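Side-chain contacts in Xaa-Pro Dipeptidase (Alteromonas macleodii, PDB 2QS8), which probably acts as a metal-dependent dipeptidase or carboxypeptidase of the amidohydrolase superfamily, with methionine bound in its TIM-barrel active site: residues Y100-K104 and S105-T109; R124-N128 and S129-A133; N155-A158 and V159-D163. All coordinates share one frame; numbering follows the deposited sequence.

How the contacts relate
Contacts 1 and 2 are successive helix ends of the same barrel: helix 88-104 turns into strand 107-112 in contact 1, and helix 119-128, next in the chain, closes in contact 2. Their centres lie 14 Å apart and they touch, Tyr100 CD1 packing on Ala133 O at 4.2 Å. Contact 3 stands apart, its centre 37 Å from that of contact 1 and 36 Å from that of contact 2, in the surface loop between strands 145-146 and 171-172, where it meets a second subunit. Contact 1 is buried, yet the side chain of Thr102 remains about 14 Å from the bound magnesium ion; the loop of contact 3 follows His150 of the methionine pocket.

Contact 1: residues Y100-K104 and S105-T109; sequences YVTFK and SGFTT
Thr102 O gathers the polar part of this helix end, accepting from Ser105 OG at 2.8 Å and from Phe107 N at 3.2 Å. The hydroxyl arrives tilted 32° from the carbonyl plane; Phe107 N comes in more nearly in line with the C=O bond. With chi1 at 77°, Ser105 OG lies between its own N and carbonyl carbon, folded back over the last turn. A second backbone bond, Gly106 N to Phe103 O at 3.0 Å, completes a Schellman motif, with Gly106 at positive phi. Weak bonds from Ser105 N reach the Val101 and Thr102 carbonyls.

Apolar contacts flank these bonds. Thr102 CG2 meets Phe107 CB at 3.9 Å, while CE1 of the Phe103 ring approaches Thr108 CG2 at 3.8 Å. Phe107 O sits at the edge of that ring and also receives a nearly straight CA-H...O contact from Phe103 CA, 3.3 Å long.

Beyond the turn, Thr102 OG1 is hydrogen-bonded to His98 O one helical turn earlier. Phe103 packs edge-to-face on Tyr410 and against strand 400-405, whereas Phe107 rests on strand 60-67. The turn carries helix 88-104 into strand 107-112, which lies in the sheet between the parallel strands 60-67 and 136-139.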
# COMPACT_ATOMS: atom_id res chain seq x y z
N TYR A 100 3.22 32.20 26.32
CA TYR A 100 3.07 33.48 26.98
C TYR A 100 4.39 34.27 27.10
O TYR A 100 4.41 35.47 26.82
CB TYR A 100 2.45 33.31 28.36
CG TYR A 100 2.15 34.63 28.99
CD1 TYR A 100 1.22 35.50 28.43
CD2 TYR A 100 2.86 35.05 30.12
CE1 TYR A 100 1.01 36.77 28.96
CE2 TYR A 100 2.66 36.32 30.66
CZ TYR A 100 1.73 37.17 30.08
OH TYR A 100 1.52 38.42 30.61
N VAL A 101 5.47 33.61 27.50
CA VAL A 101 6.74 34.32 27.63
C VAL A 101 7.27 34.78 26.27
O VAL A 101 7.96 35.80 26.18
CB VAL A 101 7.84 33.46 28.33
CG1 VAL A 101 7.36 33.00 29.70
CG2 VAL A 101 8.20 32.27 27.46
N THR A 102 6.93 34.04 25.23
CA THR A 102 7.38 34.37 23.88
C THR A 102 6.60 35.59 23.40
O THR A 102 7.14 36.49 22.76
CB THR A 102 7.15 33.20 22.91
OG1 THR A 102 7.94 32.07 23.33
CG2 THR A 102 7.56 33.59 21.50
N PHE A 103 5.32 35.59 23.73
CA PHE A 103 4.40 36.66 23.37
C PHE A 103 4.81 37.92 24.11
O PHE A 103 4.90 38.99 23.52
CB PHE A 103 2.97 36.22 23.74
CG PHE A 103 1.92 37.27 23.52
CD1 PHE A 103 1.72 37.83 22.27
CD2 PHE A 103 1.11 37.67 24.58
CE1 PHE A 103 0.71 38.78 22.07
CE2 PHE A 103 0.10 38.62 24.38
CZ PHE A 103 -0.10 39.17 23.12
N LYS A 104 5.07 37.78 25.40
CA LYS A 104 5.47 38.91 26.23
C LYS A 104 6.81 39.50 25.81
O LYS A 104 7.10 40.65 26.10
CB LYS A 104 5.52 38.47 27.69
CG LYS A 104 6.08 39.50 28.66
CD LYS A 104 6.22 38.90 30.07
CE LYS A 104 6.88 39.87 31.05
NZ LYS A 104 7.08 39.25 32.40
N SER A 105 7.65 38.72 25.14
CA SER A 105 8.94 39.23 24.70
C SER A 105 8.83 40.01 23.39
O SER A 105 9.83 40.51 22.86
CB SER A 105 9.95 38.08 24.55
OG SER A 105 9.73 37.34 23.36
N GLY A 106 7.62 40.12 22.86
CA GLY A 106 7.43 40.86 21.62
C GLY A 106 6.97 40.09 20.39
O GLY A 106 6.67 40.70 19.37
N PHE A 107 6.93 38.76 20.46
CA PHE A 107 6.49 37.99 19.31
C PHE A 107 4.99 37.71 19.37
O PHE A 107 4.53 36.85 20.12
CB PHE A 107 7.30 36.70 19.19
CG PHE A 107 8.73 36.94 18.81
CD1 PHE A 107 9.64 37.43 19.75
CD2 PHE A 107 9.16 36.74 17.51
CE1 PHE A 107 10.95 37.72 19.38
CE2 PHE A 107 10.46 37.03 17.14
CZ PHE A 107 11.36 37.52 18.08
N THR A 108 4.25 38.46 18.57
CA THR A 108 2.80 38.38 18.50
C THR A 108 2.29 37.29 17.56
O THR A 108 1.13 36.89 17.62
CB THR A 108 2.22 39.75 18.09
OG1 THR A 108 2.89 40.22 16.92
CG2 THR A 108 2.37 40.75 19.23
N THR A 109 3.15 36.80 16.68
CA THR A 109 2.76 35.75 15.77
C THR A 109 3.92 34.76 15.66
O THR A 109 5.07 35.17 15.57
CB THR A 109 2.43 36.28 14.34
OG1 THR A 109 1.32 37.18 14.40
CG2 THR A 109 2.06 35.12 13.41

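Contact 2: residues R124-N128 and S129-A133; sequences RDAIN and SGKLA
Ala126 CB meets Leu132 CD2 at 3.4 Å, the closest apolar approach between the helix end and the chain that leaves it. Leu132 CD2 is also 4.0 Å from Ile127 CG1, so one branch of Leu132 spans two consecutive helical residues, its side chain running obliquely to that of Ile127. Leu132 CG stands between the backbone N and the carbonyl carbon (chi1 72°), which turns this branch back onto the helix. Lys131 adds its aliphatic base: CB lies 3.2 Å from Ala126 O, and CG is almost as near, while the bent chain leads the amino group away.

Two backbone bonds fix this return. Lys131 N points at Ala126 O from 2.8 Å, with a C=O...N angle of 160°, and Gly130 N reaches Ile127 O from above the carbonyl plane. Together they form a Schellman motif with Gly130, at positive phi, as its C-prime residue. Ser129 OG lies near both carbonyl oxygens of the last turn, Asp125 O and Ala126 O. A water bridges the turn further along, donating to Ile127 O at 2.8 Å and to Leu132 O.

Farther back, Arg124 holds Asp125 side-on: NE and NH2 both grip OD1 from the same face of the carboxylate, with NE to OD1 at 3.0 Å. The oxygen lies in the guanidinium plane. Arg124 NH1 turns to a second carboxylate, that of Asp191, and to Gly189 O, while Ile127 and Arg124 both touch Ile137 on strand 136-139.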
# COMPACT_ATOMS: atom_id res chain seq x y z
N ARG A 124 -3.50 27.08 19.99
CA ARG A 124 -3.93 28.09 19.02
C ARG A 124 -5.43 28.31 19.16
O ARG A 124 -5.88 29.45 19.28
CB ARG A 124 -3.64 27.62 17.59
CG ARG A 124 -4.23 28.51 16.51
CD ARG A 124 -4.32 27.77 15.18
NE ARG A 124 -5.38 26.77 15.18
CZ ARG A 124 -5.45 25.75 14.33
NH1 ARG A 124 -4.52 25.58 13.40
NH2 ARG A 124 -6.46 24.89 14.42
N ASP A 125 -6.20 27.23 19.17
CA ASP A 125 -7.65 27.35 19.30
C ASP A 125 -8.09 27.98 20.61
O ASP A 125 -9.05 28.75 20.63
CB ASP A 125 -8.32 25.98 19.12
CG ASP A 125 -8.22 25.47 17.68
OD1 ASP A 125 -7.86 26.24 16.78
OD2 ASP A 125 -8.51 24.28 17.46
N ALA A 126 -7.39 27.65 21.70
CA ALA A 126 -7.72 28.20 23.01
C ALA A 126 -7.44 29.70 23.03
O ALA A 126 -8.22 30.49 23.55
CB ALA A 126 -6.91 27.51 24.11
N ILE A 127 -6.31 30.09 22.44
CA ILE A 127 -5.94 31.49 22.38
C ILE A 127 -6.89 32.27 21.48
O ILE A 127 -7.42 33.31 21.87
CB ILE A 127 -4.50 31.67 21.86
CG1 ILE A 127 -3.50 31.16 22.90
CG2 ILE A 127 -4.25 33.14 21.54
CD1 ILE A 127 -2.08 31.11 22.41
N ASN A 128 -7.12 31.76 20.28
CA ASN A 128 -8.00 32.44 19.34
C ASN A 128 -9.43 32.60 19.85
O ASN A 128 -10.13 33.50 19.39
CB ASN A 128 -8.01 31.71 17.99
CG ASN A 128 -6.67 31.81 17.27
OD1 ASN A 128 -6.47 31.18 16.23
ND2 ASN A 128 -5.76 32.59 17.82
N SER A 129 -9.86 31.75 20.78
CA SER A 129 -11.21 31.87 21.32
C SER A 129 -11.22 32.63 22.65
O SER A 129 -12.22 32.63 23.37
CB SER A 129 -11.83 30.48 21.51
OG SER A 129 -11.07 29.72 22.42
N GLY A 130 -10.09 33.26 22.97
CA GLY A 130 -9.97 34.04 24.20
C GLY A 130 -9.88 33.32 25.53
O GLY A 130 -10.15 33.92 26.57
N LYS A 131 -9.51 32.04 25.53
CA LYS A 131 -9.41 31.28 26.77
C LYS A 131 -8.18 31.70 27.57
O LYS A 131 -8.16 31.60 28.80
CB LYS A 131 -9.35 29.78 26.47
CG LYS A 131 -10.49 29.28 25.59
CD LYS A 131 -11.86 29.52 26.22
CE LYS A 131 -12.98 29.16 25.25
NZ LYS A 131 -12.89 27.73 24.81
N LEU A 132 -7.15 32.16 26.87
CA LEU A 132 -5.92 32.62 27.52
C LEU A 132 -5.13 33.49 26.55
O LEU A 132 -5.40 33.51 25.35
CB LEU A 132 -5.05 31.44 27.99
CG LEU A 132 -4.33 30.62 26.93
CD1 LEU A 132 -3.29 29.74 27.57
CD2 LEU A 132 -5.32 29.79 26.15
N ALA A 133 -4.15 34.21 27.08
CA ALA A 133 -3.33 35.08 26.26
C ALA A 133 -2.15 34.35 25.61
O ALA A 133 -1.61 33.39 26.17
CB ALA A 133 -2.83 36.23 27.10
O HOH W 1 -6.83 35.19 23.85

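Contact 3: residues N155-A158 and V159-D163; sequences NGKA and VDDYD
Ala158 O accepts from Asp161 N at 2.8 Å, closing a turn of the chain in which the donor stands above the carbonyl plane (48° out of it) and the N-H...O angle is 150°. Asp161 CB sits close to the same oxygen, at 3.2 Å. A water ties the turn a second time, accepting from Ala158 N and donating to Asp161 OD2 at 2.7 Å. The carboxylate reaches it with CG anti to the backbone N (chi1 -168°).

On the other flank of the turn, the Tyr162 ring lies beside two successive carbonyls. Ala158 O is at the ring edge, 3.3 Å from CD2, and Lys157 O comes equally near to CE2. The aliphatic part of Lys157 packs along the tyrosine, with Lys157 CB 3.7 Å from Tyr162 CD2 and Lys157 CD 4.0 Å from Tyr162 CB. Lys157 NZ stays 4.4 Å from Asp161 OD2, too far for a salt bridge.

Several side chains of the loop reach a second subunit. Tyr162 OH is hydrogen-bonded to Gln184 of the second subunit, and Asp160 forms a salt bridge with Arg88 of that subunit, while Val159 packs on its Leu118. With an alanine at Tyr162, Gln184 of the second subunit would probably lose its hydroxyl partner and a gap would open beside the Lys157 chain.

The chemistry is thus mixed: one direct backbone bond and one water bridge define a polar turn, aliphatic-on-aromatic packing lies beside it, and the opposite charges of Lys157 and Asp161 probably add a modest attraction at a distance. The turn is held from within, while the polar ends of Asp160 and Tyr162 are paired across the subunit boundary.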
# COMPACT_ATOMS: atom_id res chain seq x y z
N ASN A 155 11.82 6.47 17.42
CA ASN A 155 13.26 6.23 17.40
C ASN A 155 13.74 6.13 18.85
O ASN A 155 13.05 6.56 19.76
CB ASN A 155 14.01 7.39 16.73
CG ASN A 155 14.03 7.28 15.21
OD1 ASN A 155 14.04 6.19 14.64
ND2 ASN A 155 14.07 8.43 14.54
N GLY A 156 14.92 5.56 19.04
CA GLY A 156 15.48 5.42 20.37
C GLY A 156 14.72 4.50 21.30
O GLY A 156 14.80 4.62 22.52
N LYS A 157 13.96 3.56 20.73
CA LYS A 157 13.21 2.65 21.56
C LYS A 157 13.50 1.21 21.21
O LYS A 157 13.56 0.85 20.04
CB LYS A 157 11.71 2.92 21.45
CG LYS A 157 11.29 4.26 22.00
CD LYS A 157 9.78 4.39 21.97
CE LYS A 157 9.32 5.74 22.51
NZ LYS A 157 9.83 5.95 23.89
N ALA A 158 13.72 0.40 22.23
CA ALA A 158 14.00 -1.02 22.05
C ALA A 158 12.84 -1.65 21.29
O ALA A 158 11.70 -1.20 21.38
CB ALA A 158 14.18 -1.71 23.41
N VAL A 159 13.17 -2.70 20.56
CA VAL A 159 12.23 -3.46 19.74
C VAL A 159 10.84 -3.71 20.33
O VAL A 159 9.83 -3.39 19.71
CB VAL A 159 12.86 -4.83 19.37
CG1 VAL A 159 11.84 -5.71 18.66
CG2 VAL A 159 14.06 -4.59 18.48
N ASP A 160 10.79 -4.29 21.52
CA ASP A 160 9.50 -4.59 22.14
C ASP A 160 8.90 -3.40 22.86
O ASP A 160 7.84 -3.51 23.49
CB ASP A 160 9.66 -5.77 23.11
CG ASP A 160 10.35 -6.97 22.47
OD1 ASP A 160 9.93 -7.42 21.39
OD2 ASP A 160 11.34 -7.46 23.06
N ASP A 161 9.53 -2.24 22.73
CA ASP A 161 9.06 -1.05 23.41
C ASP A 161 8.32 -0.03 22.52
O ASP A 161 8.10 1.12 22.93
CB ASP A 161 10.24 -0.39 24.14
CG ASP A 161 9.80 0.69 25.10
OD1 ASP A 161 8.80 0.49 25.82
OD2 ASP A 161 10.46 1.75 25.15
N TYR A 162 7.92 -0.44 21.32
CA TYR A 162 7.18 0.46 20.45
C TYR A 162 6.45 -0.31 19.35
O TYR A 162 6.83 -1.43 19.02
CB TYR A 162 8.12 1.51 19.82
CG TYR A 162 9.03 1.02 18.69
CD1 TYR A 162 8.62 1.10 17.36
CD2 TYR A 162 10.30 0.50 18.96
CE1 TYR A 162 9.47 0.70 16.32
CE2 TYR A 162 11.15 0.10 17.94
CZ TYR A 162 10.73 0.20 16.62
OH TYR A 162 11.58 -0.17 15.59
N ASP A 163 5.39 0.29 18.82
CA ASP A 163 4.65 -0.30 17.71
C ASP A 163 5.03 0.46 16.44
O ASP A 163 5.19 1.68 16.48
CB ASP A 163 3.14 -0.18 17.93
CG ASP A 163 2.60 -1.18 18.93
OD1 ASP A 163 2.97 -2.37 18.83
OD2 ASP A 163 1.81 -0.79 19.81
O HOH W 2 13.09 1.23 24.78